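SusD homolog (Bacteroides ovatus, PDB 4F53) probably binds glycans, perhaps mucin O-glycans, at the cell surface as a SusD/RagB-family lipoprotein with a TPR-like helical scaffold. Local coordinates at residues K158-L163 / A212-N217; V123-T128 / A154-M159; T220-A225 / R350-G355. One frame throughout, in Å; residues are numbered along the deposited sequence. Where two conformers were deposited one is given.

Read from the N terminus, interaction 2 comes first: helix 110-131 is followed by a mostly irregular connection, and the contact of 123-128 with 154-159 closes it by laying helix 152-173 antiparallel alongside. Interaction 1 starts where that one ends, sharing K158 and M159, and closes a longer loop that contains helix 190-207 by bringing the strand at 215-216 back onto helix 152-173. Interaction 3 opens just afterwards and spans 124 residues, joining the start of helix 221-231 to the loop after helix 337-349. None nests within another; they follow in series. F214 packs on S221 and L160 on L224, so interactions 1 and 3 touch directly.

Interaction 1: residues K158-L163 / A212-N217; sequences KMLEDL and AGFNVN. With CA (calcium ion), chain D.
E161 leaves helix 158-163 with CG anti to its backbone N and an extended chain, so its carboxylate arrives across the side chain of N217. N217 in turn holds CG beside its backbone N, anti to the carbonyl carbon. The amide ND2 of N217 donates to E161 OE1 over 3.1 Å, with an N-H...O angle of 158°. The acceptor lies near the amide plane, but the donor stands above the carboxylate plane, 75° out of it, with the two planes 61° apart. At the other end of the amide, N217 OD1 binds calcium at 2.3 Å. Water 1, a calcium ligand at 2.6 Å, donates to E161 OE1 at 2.9 Å, which makes the glutamate a second-shell residue gripping both a protein and a water ligand. Asparagine suits this place because one planar group offers an oxygen to the ion and an N-H to the acid.

Behind this polar edge the contact is apolar. L160 CD1 meets V216 CG2 at 4.0 Å, the chains crossing at about a right angle, and touches F214 CZ at the ring edge, in plane. V216 has CG1 anti to its backbone N and CG2 anti to its carbonyl carbon, which splits the two methyls between E161 and L160. F214 also meets W516 edge-to-face. Thus the short hairpin of strands 215-216 and 219-220 is seated on helix 152-173. Calcium would probably polarise the amide of N217 and make its N-H a stronger donor, while the negative charge of E161 is likely to favour the cation without touching it.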
# COMPACT_ATOMS: atom_id res chain seq x y z
N LYS A 158 -5.66 -14.36 14.45
CA LYS A 158 -6.56 -13.61 15.33
C LYS A 158 -7.40 -12.60 14.50
O LYS A 158 -8.62 -12.57 14.64
CB LYS A 158 -5.80 -12.92 16.47
CG LYS A 158 -6.72 -12.12 17.36
CD LYS A 158 -6.05 -11.54 18.60
CE LYS A 158 -6.74 -10.28 19.07
NZ LYS A 158 -8.20 -10.46 19.35
N MSE A 159 -6.76 -11.85 13.61
CA MSE A 159 -7.43 -10.88 12.74
C MSE A 159 -8.51 -11.53 11.90
O MSE A 159 -9.62 -10.99 11.83
CB MSE A 159 -6.42 -10.19 11.78
CG MSE A 159 -5.54 -9.14 12.46
SE MSE A 159 -4.26 -8.45 11.15
CE MSE A 159 -3.63 -7.03 12.27
N LEU A 160 -8.20 -12.67 11.26
CA LEU A 160 -9.15 -13.36 10.37
C LEU A 160 -10.34 -13.91 11.17
O LEU A 160 -11.48 -13.76 10.72
CB LEU A 160 -8.47 -14.46 9.53
CG LEU A 160 -7.74 -13.92 8.26
CD1 LEU A 160 -6.65 -14.91 7.78
CD2 LEU A 160 -8.74 -13.62 7.11
N GLU A 161 -10.09 -14.42 12.38
CA GLU A 161 -11.13 -14.93 13.26
C GLU A 161 -12.03 -13.79 13.76
O GLU A 161 -13.25 -13.94 13.79
CB GLU A 161 -10.47 -15.67 14.43
CG GLU A 161 -11.46 -16.23 15.44
CD GLU A 161 -10.86 -17.20 16.44
OE1 GLU A 161 -9.87 -17.88 16.11
OE2 GLU A 161 -11.42 -17.30 17.56
N ASP A 162 -11.44 -12.66 14.15
CA ASP A 162 -12.20 -11.49 14.60
C ASP A 162 -12.98 -10.87 13.42
O ASP A 162 -14.13 -10.47 13.61
CB ASP A 162 -11.30 -10.44 15.28
CG ASP A 162 -10.72 -10.89 16.62
OD1 ASP A 162 -11.24 -11.89 17.20
OD2 ASP A 162 -9.72 -10.30 17.06
N LEU A 163 -12.38 -10.87 12.21
CA LEU A 163 -13.02 -10.35 11.01
C LEU A 163 -14.30 -11.15 10.69
O LEU A 163 -15.31 -10.55 10.34
CB LEU A 163 -12.02 -10.38 9.83
CG LEU A 163 -12.42 -9.67 8.54
CD1 LEU A 163 -12.97 -8.28 8.81
CD2 LEU A 163 -11.26 -9.66 7.60
N ALA A 212 2.38 -22.99 3.39
CA ALA A 212 1.96 -24.40 3.39
C ALA A 212 1.18 -24.77 4.67
O ALA A 212 1.64 -24.51 5.78
CB ALA A 212 3.18 -25.31 3.24
N GLY A 213 -0.01 -25.33 4.48
CA GLY A 213 -0.88 -25.80 5.55
C GLY A 213 -1.55 -24.73 6.39
O GLY A 213 -2.16 -25.06 7.42
N PHE A 214 -1.49 -23.45 5.98
CA PHE A 214 -2.13 -22.40 6.76
C PHE A 214 -3.64 -22.58 6.80
O PHE A 214 -4.29 -22.81 5.77
CB PHE A 214 -1.78 -20.98 6.23
CG PHE A 214 -2.54 -19.87 6.92
CD1 PHE A 214 -2.31 -19.57 8.26
CD2 PHE A 214 -3.56 -19.19 6.26
CE1 PHE A 214 -3.03 -18.57 8.90
CE2 PHE A 214 -4.28 -18.19 6.91
CZ PHE A 214 -4.00 -17.87 8.22
N ASN A 215 -4.20 -22.45 8.00
CA ASN A 215 -5.63 -22.49 8.22
C ASN A 215 -5.97 -21.72 9.50
O ASN A 215 -5.12 -21.56 10.37
CB ASN A 215 -6.18 -23.95 8.28
CG ASN A 215 -5.79 -24.69 9.53
OD1 ASN A 215 -6.52 -24.71 10.53
ND2 ASN A 215 -4.58 -25.24 9.54
N VAL A 216 -7.21 -21.20 9.57
CA VAL A 216 -7.78 -20.50 10.71
C VAL A 216 -9.01 -21.31 11.10
O VAL A 216 -10.00 -21.30 10.36
CB VAL A 216 -8.11 -19.01 10.45
CG1 VAL A 216 -8.61 -18.32 11.71
CG2 VAL A 216 -6.90 -18.27 9.90
N ASN A 217 -8.92 -22.07 12.22
CA ASN A 217 -9.97 -22.95 12.71
C ASN A 217 -10.43 -23.93 11.61
O ASN A 217 -11.64 -24.13 11.42
CB ASN A 217 -11.16 -22.14 13.25
CG ASN A 217 -10.78 -21.16 14.33
OD1 ASN A 217 -9.98 -21.48 15.21
ND2 ASN A 217 -11.33 -19.95 14.29
CA CA D . -9.54 -22.25 17.34
O HOH W 1 -9.42 -19.82 18.17
O HOH W 2 -7.81 -21.47 19.34
O HOH W 3 -9.89 -24.59 16.15

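Interaction 2: residues V123-T128 / A154-M159; sequences VMLRVT and AVYAKM
L125 holds CG anti to its backbone N (chi1 -177°), and the turn at chi2 then carries CD1 across toward 154-159, while Y156 has chi1 at -94°, off a staggered position, and so sends its hydroxyl end to meet it. L125 CD1 lies 3.3 Å from Y156 OH, the side chains crossing at about a right angle. M159, a selenomethionine, runs straight beyond CG, and its slim, flexible chain lets CE press on the opposing backbone, 3.4 Å from L125 N. T128 turns OG1 anti to its backbone N, where it bonds to G132 O; this puts CG2 in the crowded position, tip to tip with V155 CG1 at 3.9 Å. The same methyl touches Y156 CE1.

The buried hydroxyl of Y156 hydrogen-bonds to D129 and R207, so tyrosine supplies both apolar surface and polar anchorage. A leucine here has no hydroxyl to offer D129 and R207, and would probably leave these two polar groups less well held. The helix segments run antiparallel at 163°, their axes 11.1 Å apart, a separation filled by large side chains; such neighbouring antiparallel helices are characteristic of the TPR-like scaffold of SusD-family proteins.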
# COMPACT_ATOMS: atom_id res chain seq x y z
N VAL A 123 -5.32 -1.22 10.29
CA VAL A 123 -4.17 -0.42 10.74
C VAL A 123 -3.02 -1.35 11.13
O VAL A 123 -1.90 -1.17 10.67
CB VAL A 123 -4.54 0.55 11.89
CG1 VAL A 123 -3.30 1.23 12.47
CG2 VAL A 123 -5.54 1.59 11.41
N MSE A 124 -3.30 -2.34 11.96
CA MSE A 124 -2.28 -3.26 12.43
C MSE A 124 -1.87 -4.26 11.34
O MSE A 124 -0.76 -4.80 11.41
CB MSE A 124 -2.70 -3.93 13.76
CG MSE A 124 -2.86 -2.89 14.87
SE MSE A 124 -1.20 -1.88 15.20
CE MSE A 124 -1.92 -0.11 15.78
N LEU A 125 -2.69 -4.42 10.29
CA LEU A 125 -2.32 -5.20 9.09
C LEU A 125 -1.14 -4.49 8.40
O LEU A 125 -0.21 -5.17 8.03
CB LEU A 125 -3.51 -5.37 8.11
CG LEU A 125 -3.26 -6.23 6.84
CD1 LEU A 125 -2.91 -7.69 7.20
CD2 LEU A 125 -4.49 -6.20 5.93
N ARG A 126 -1.16 -3.15 8.28
CA ARG A 126 -0.04 -2.36 7.72
C ARG A 126 1.23 -2.59 8.53
O ARG A 126 2.30 -2.79 7.95
CB ARG A 126 -0.31 -0.84 7.72
CG ARG A 126 -1.57 -0.35 7.06
CD ARG A 126 -1.69 1.15 7.26
NE ARG A 126 -0.46 1.81 6.82
CZ ARG A 126 -0.39 2.78 5.92
NH1 ARG A 126 -1.49 3.27 5.37
NH2 ARG A 126 0.79 3.28 5.57
N VAL A 127 1.11 -2.54 9.87
CA VAL A 127 2.21 -2.69 10.83
C VAL A 127 2.81 -4.11 10.77
O VAL A 127 4.04 -4.22 10.64
CB VAL A 127 1.81 -2.27 12.27
CG1 VAL A 127 3.03 -2.31 13.20
CG2 VAL A 127 1.16 -0.87 12.28
N THR A 128 1.99 -5.18 10.82
CA THR A 128 2.56 -6.52 10.73
C THR A 128 3.15 -6.75 9.32
O THR A 128 4.21 -7.38 9.19
CB THR A 128 1.62 -7.65 11.19
OG1 THR A 128 2.40 -8.84 11.17
CG2 THR A 128 0.39 -7.85 10.27
N ALA A 154 0.13 -15.75 14.18
CA ALA A 154 -0.84 -15.55 15.25
C ALA A 154 -1.61 -14.24 15.05
O ALA A 154 -2.81 -14.21 15.33
CB ALA A 154 -0.14 -15.54 16.62
N VAL A 155 -0.97 -13.19 14.51
CA VAL A 155 -1.62 -11.90 14.22
C VAL A 155 -2.67 -12.11 13.12
O VAL A 155 -3.83 -11.73 13.32
CB VAL A 155 -0.61 -10.80 13.83
CG1 VAL A 155 -1.32 -9.53 13.38
CG2 VAL A 155 0.36 -10.51 14.98
N TYR A 156 -2.29 -12.75 11.99
CA TYR A 156 -3.20 -13.04 10.89
C TYR A 156 -4.37 -13.94 11.33
O TYR A 156 -5.51 -13.65 10.99
CB TYR A 156 -2.44 -13.67 9.70
CG TYR A 156 -2.00 -12.65 8.67
CD1 TYR A 156 -0.95 -11.76 8.93
CD2 TYR A 156 -2.62 -12.57 7.43
CE1 TYR A 156 -0.54 -10.82 7.99
CE2 TYR A 156 -2.24 -11.62 6.48
CZ TYR A 156 -1.19 -10.75 6.76
OH TYR A 156 -0.83 -9.82 5.82
N ALA A 157 -4.08 -14.99 12.13
CA ALA A 157 -5.12 -15.92 12.61
C ALA A 157 -6.13 -15.20 13.51
O ALA A 157 -7.33 -15.39 13.33
CB ALA A 157 -4.49 -17.10 13.33
N LYS A 158 -5.66 -14.36 14.45
CA LYS A 158 -6.56 -13.61 15.33
C LYS A 158 -7.40 -12.60 14.50
O LYS A 158 -8.62 -12.57 14.64
CB LYS A 158 -5.80 -12.92 16.47
CG LYS A 158 -6.72 -12.12 17.36
CD LYS A 158 -6.05 -11.54 18.60
CE LYS A 158 -6.74 -10.28 19.07
NZ LYS A 158 -8.20 -10.46 19.35
N MSE A 159 -6.76 -11.85 13.61
CA MSE A 159 -7.43 -10.88 12.74
C MSE A 159 -8.51 -11.53 11.90
O MSE A 159 -9.62 -10.99 11.83
CB MSE A 159 -6.42 -10.19 11.78
CG MSE A 159 -5.54 -9.14 12.46
SE MSE A 159 -4.26 -8.45 11.15
CE MSE A 159 -3.63 -7.03 12.27

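Interaction 3: residues T220-A225 / R350-G355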
# COMPACT_ATOMS: atom_id res chain seq x y z
N THR A 220 -8.82 -22.97 5.25
CA THR A 220 -7.60 -22.69 4.47
C THR A 220 -7.71 -21.33 3.78
O THR A 220 -8.80 -20.73 3.75
CB THR A 220 -7.40 -23.80 3.41
OG1 THR A 220 -8.50 -23.75 2.51
CG2 THR A 220 -7.29 -25.19 4.04
N SER A 221 -6.59 -20.86 3.20
CA SER A 221 -6.58 -19.61 2.42
C SER A 221 -7.68 -19.66 1.32
O SER A 221 -8.45 -18.71 1.18
CB SER A 221 -5.22 -19.38 1.79
OG SER A 221 -4.18 -19.30 2.75
N GLN A 222 -7.75 -20.77 0.57
CA GLN A 222 -8.76 -20.98 -0.46
C GLN A 222 -10.19 -20.81 0.10
O GLN A 222 -11.00 -20.09 -0.50
CB GLN A 222 -8.63 -22.39 -1.09
CG GLN A 222 -9.80 -22.73 -2.01
CD GLN A 222 -9.72 -24.07 -2.66
OE1 GLN A 222 -8.83 -24.88 -2.40
NE2 GLN A 222 -10.70 -24.35 -3.51
N GLN A 223 -10.48 -21.47 1.23
CA GLN A 223 -11.79 -21.46 1.89
C GLN A 223 -12.19 -20.06 2.36
O GLN A 223 -13.33 -19.66 2.16
CB GLN A 223 -11.82 -22.43 3.08
CG GLN A 223 -13.18 -22.55 3.77
CD GLN A 223 -13.24 -23.66 4.80
OE1 GLN A 223 -12.38 -24.56 4.86
NE2 GLN A 223 -14.29 -23.65 5.61
N LEU A 224 -11.25 -19.33 2.98
CA LEU A 224 -11.52 -17.97 3.47
C LEU A 224 -11.86 -17.04 2.30
O LEU A 224 -12.81 -16.28 2.38
CB LEU A 224 -10.29 -17.43 4.26
CG LEU A 224 -9.97 -18.19 5.57
CD1 LEU A 224 -8.55 -17.93 6.00
CD2 LEU A 224 -10.96 -17.82 6.69
N ALA A 225 -11.12 -17.18 1.19
CA ALA A 225 -11.30 -16.40 -0.03
C ALA A 225 -12.67 -16.70 -0.67
O ALA A 225 -13.42 -15.78 -0.99
CB ALA A 225 -10.19 -16.71 -0.99
N ARG A 350 -5.66 -19.42 -9.36
CA ARG A 350 -5.26 -20.42 -8.37
C ARG A 350 -6.29 -21.53 -8.29
O ARG A 350 -6.16 -22.44 -7.46
CB ARG A 350 -5.04 -19.77 -6.99
CG ARG A 350 -3.88 -18.79 -7.00
CD ARG A 350 -3.49 -18.31 -5.61
NE ARG A 350 -2.46 -17.29 -5.74
CZ ARG A 350 -1.16 -17.53 -5.93
NH1 ARG A 350 -0.70 -18.77 -5.94
NH2 ARG A 350 -0.32 -16.52 -6.10
N ASN A 351 -7.29 -21.50 -9.18
CA ASN A 351 -8.34 -22.51 -9.28
C ASN A 351 -9.26 -22.50 -8.01
O ASN A 351 -9.76 -23.54 -7.57
CB ASN A 351 -7.71 -23.89 -9.55
CG ASN A 351 -8.69 -24.98 -9.86
OD1 ASN A 351 -9.68 -24.78 -10.56
ND2 ASN A 351 -8.42 -26.17 -9.37
N TRP A 352 -9.53 -21.31 -7.49
CA TRP A 352 -10.46 -21.14 -6.38
C TRP A 352 -11.78 -20.71 -6.94
O TRP A 352 -11.80 -20.14 -8.04
CB TRP A 352 -9.94 -20.12 -5.36
CG TRP A 352 -8.64 -20.51 -4.73
CD1 TRP A 352 -7.99 -21.70 -4.84
CD2 TRP A 352 -7.86 -19.69 -3.86
NE1 TRP A 352 -6.83 -21.68 -4.10
CE2 TRP A 352 -6.72 -20.45 -3.49
CE3 TRP A 352 -8.01 -18.40 -3.33
CZ2 TRP A 352 -5.75 -19.96 -2.61
CZ3 TRP A 352 -7.03 -17.91 -2.48
CH2 TRP A 352 -5.91 -18.68 -2.14
N ASN A 353 -12.87 -20.95 -6.23
CA ASN A 353 -14.20 -20.58 -6.72
C ASN A 353 -14.48 -19.08 -6.43
O ASN A 353 -15.00 -18.71 -5.38
CB ASN A 353 -15.28 -21.51 -6.12
CG ASN A 353 -16.67 -21.31 -6.67
OD1 ASN A 353 -16.93 -20.47 -7.54
ND2 ASN A 353 -17.63 -22.03 -6.13
N MSE A 354 -14.15 -18.23 -7.42
CA MSE A 354 -14.27 -16.77 -7.32
C MSE A 354 -15.52 -16.21 -8.01
O MSE A 354 -15.75 -15.01 -7.95
CB MSE A 354 -13.01 -16.10 -7.92
CG MSE A 354 -11.75 -16.47 -7.15
SE MSE A 354 -11.57 -15.66 -5.34
CE MSE A 354 -12.20 -17.14 -4.23
N GLY A 355 -16.30 -17.08 -8.64
CA GLY A 355 -17.50 -16.73 -9.37
C GLY A 355 -17.27 -16.31 -10.81
O GLY A 355 -18.10 -15.58 -11.37
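The indole of W352 carries the contact by lying flat against the first turn of helix 221-225. A CH-pi interaction is central: Q222 CA stands 3.6 Å from the centroid of the W352 six-membered ring, only 9° off the ring normal. With CG anti to its backbone N and an extended chain, Q222 then runs on over the same face toward the pyrrole part, where its CG comes within 3.5 Å of W352 CD1. The amide finishes nearly parallel to the indole, the planes 4° apart. A broad, electron-rich ring suits this place because it can accept both the backbone CH and the aliphatic part of glutamine. The opposite face is met by R350 CB, offset toward the rim.

Apolar packing extends the contact along the helix. A225 CB approaches W352 CE3 at 3.6 Å, alanine being small enough for the indole to come so close. M354, a selenomethionine, bends at chi2 and chi3, and this fold brings CE to 3.8 Å from A225 CB.

The contact joins the start of one helix of the TPR-like fold to the turn that ends another. T220 is the N-cap of helix 221-231, its OG1 accepting from Q223 N at 3.3 Å with an N-H...O angle of 163°. On the other segment, a Schellman motif ends helix 337-349, with N351 as its C-prime residue at positive phi, a conformation that asparagine tolerates well; the turn directs W352 back at the helix start.

The polar side-chain ends find their partners outside the two segments. E226 OE2 accepts from Q222 NE2 and from the backbone N of N353, bridging helix and loop. S221 OG hydrogen-bonds to T208 OG1, so its hydroxyl is satisfied while its CB rests near W352 CH2.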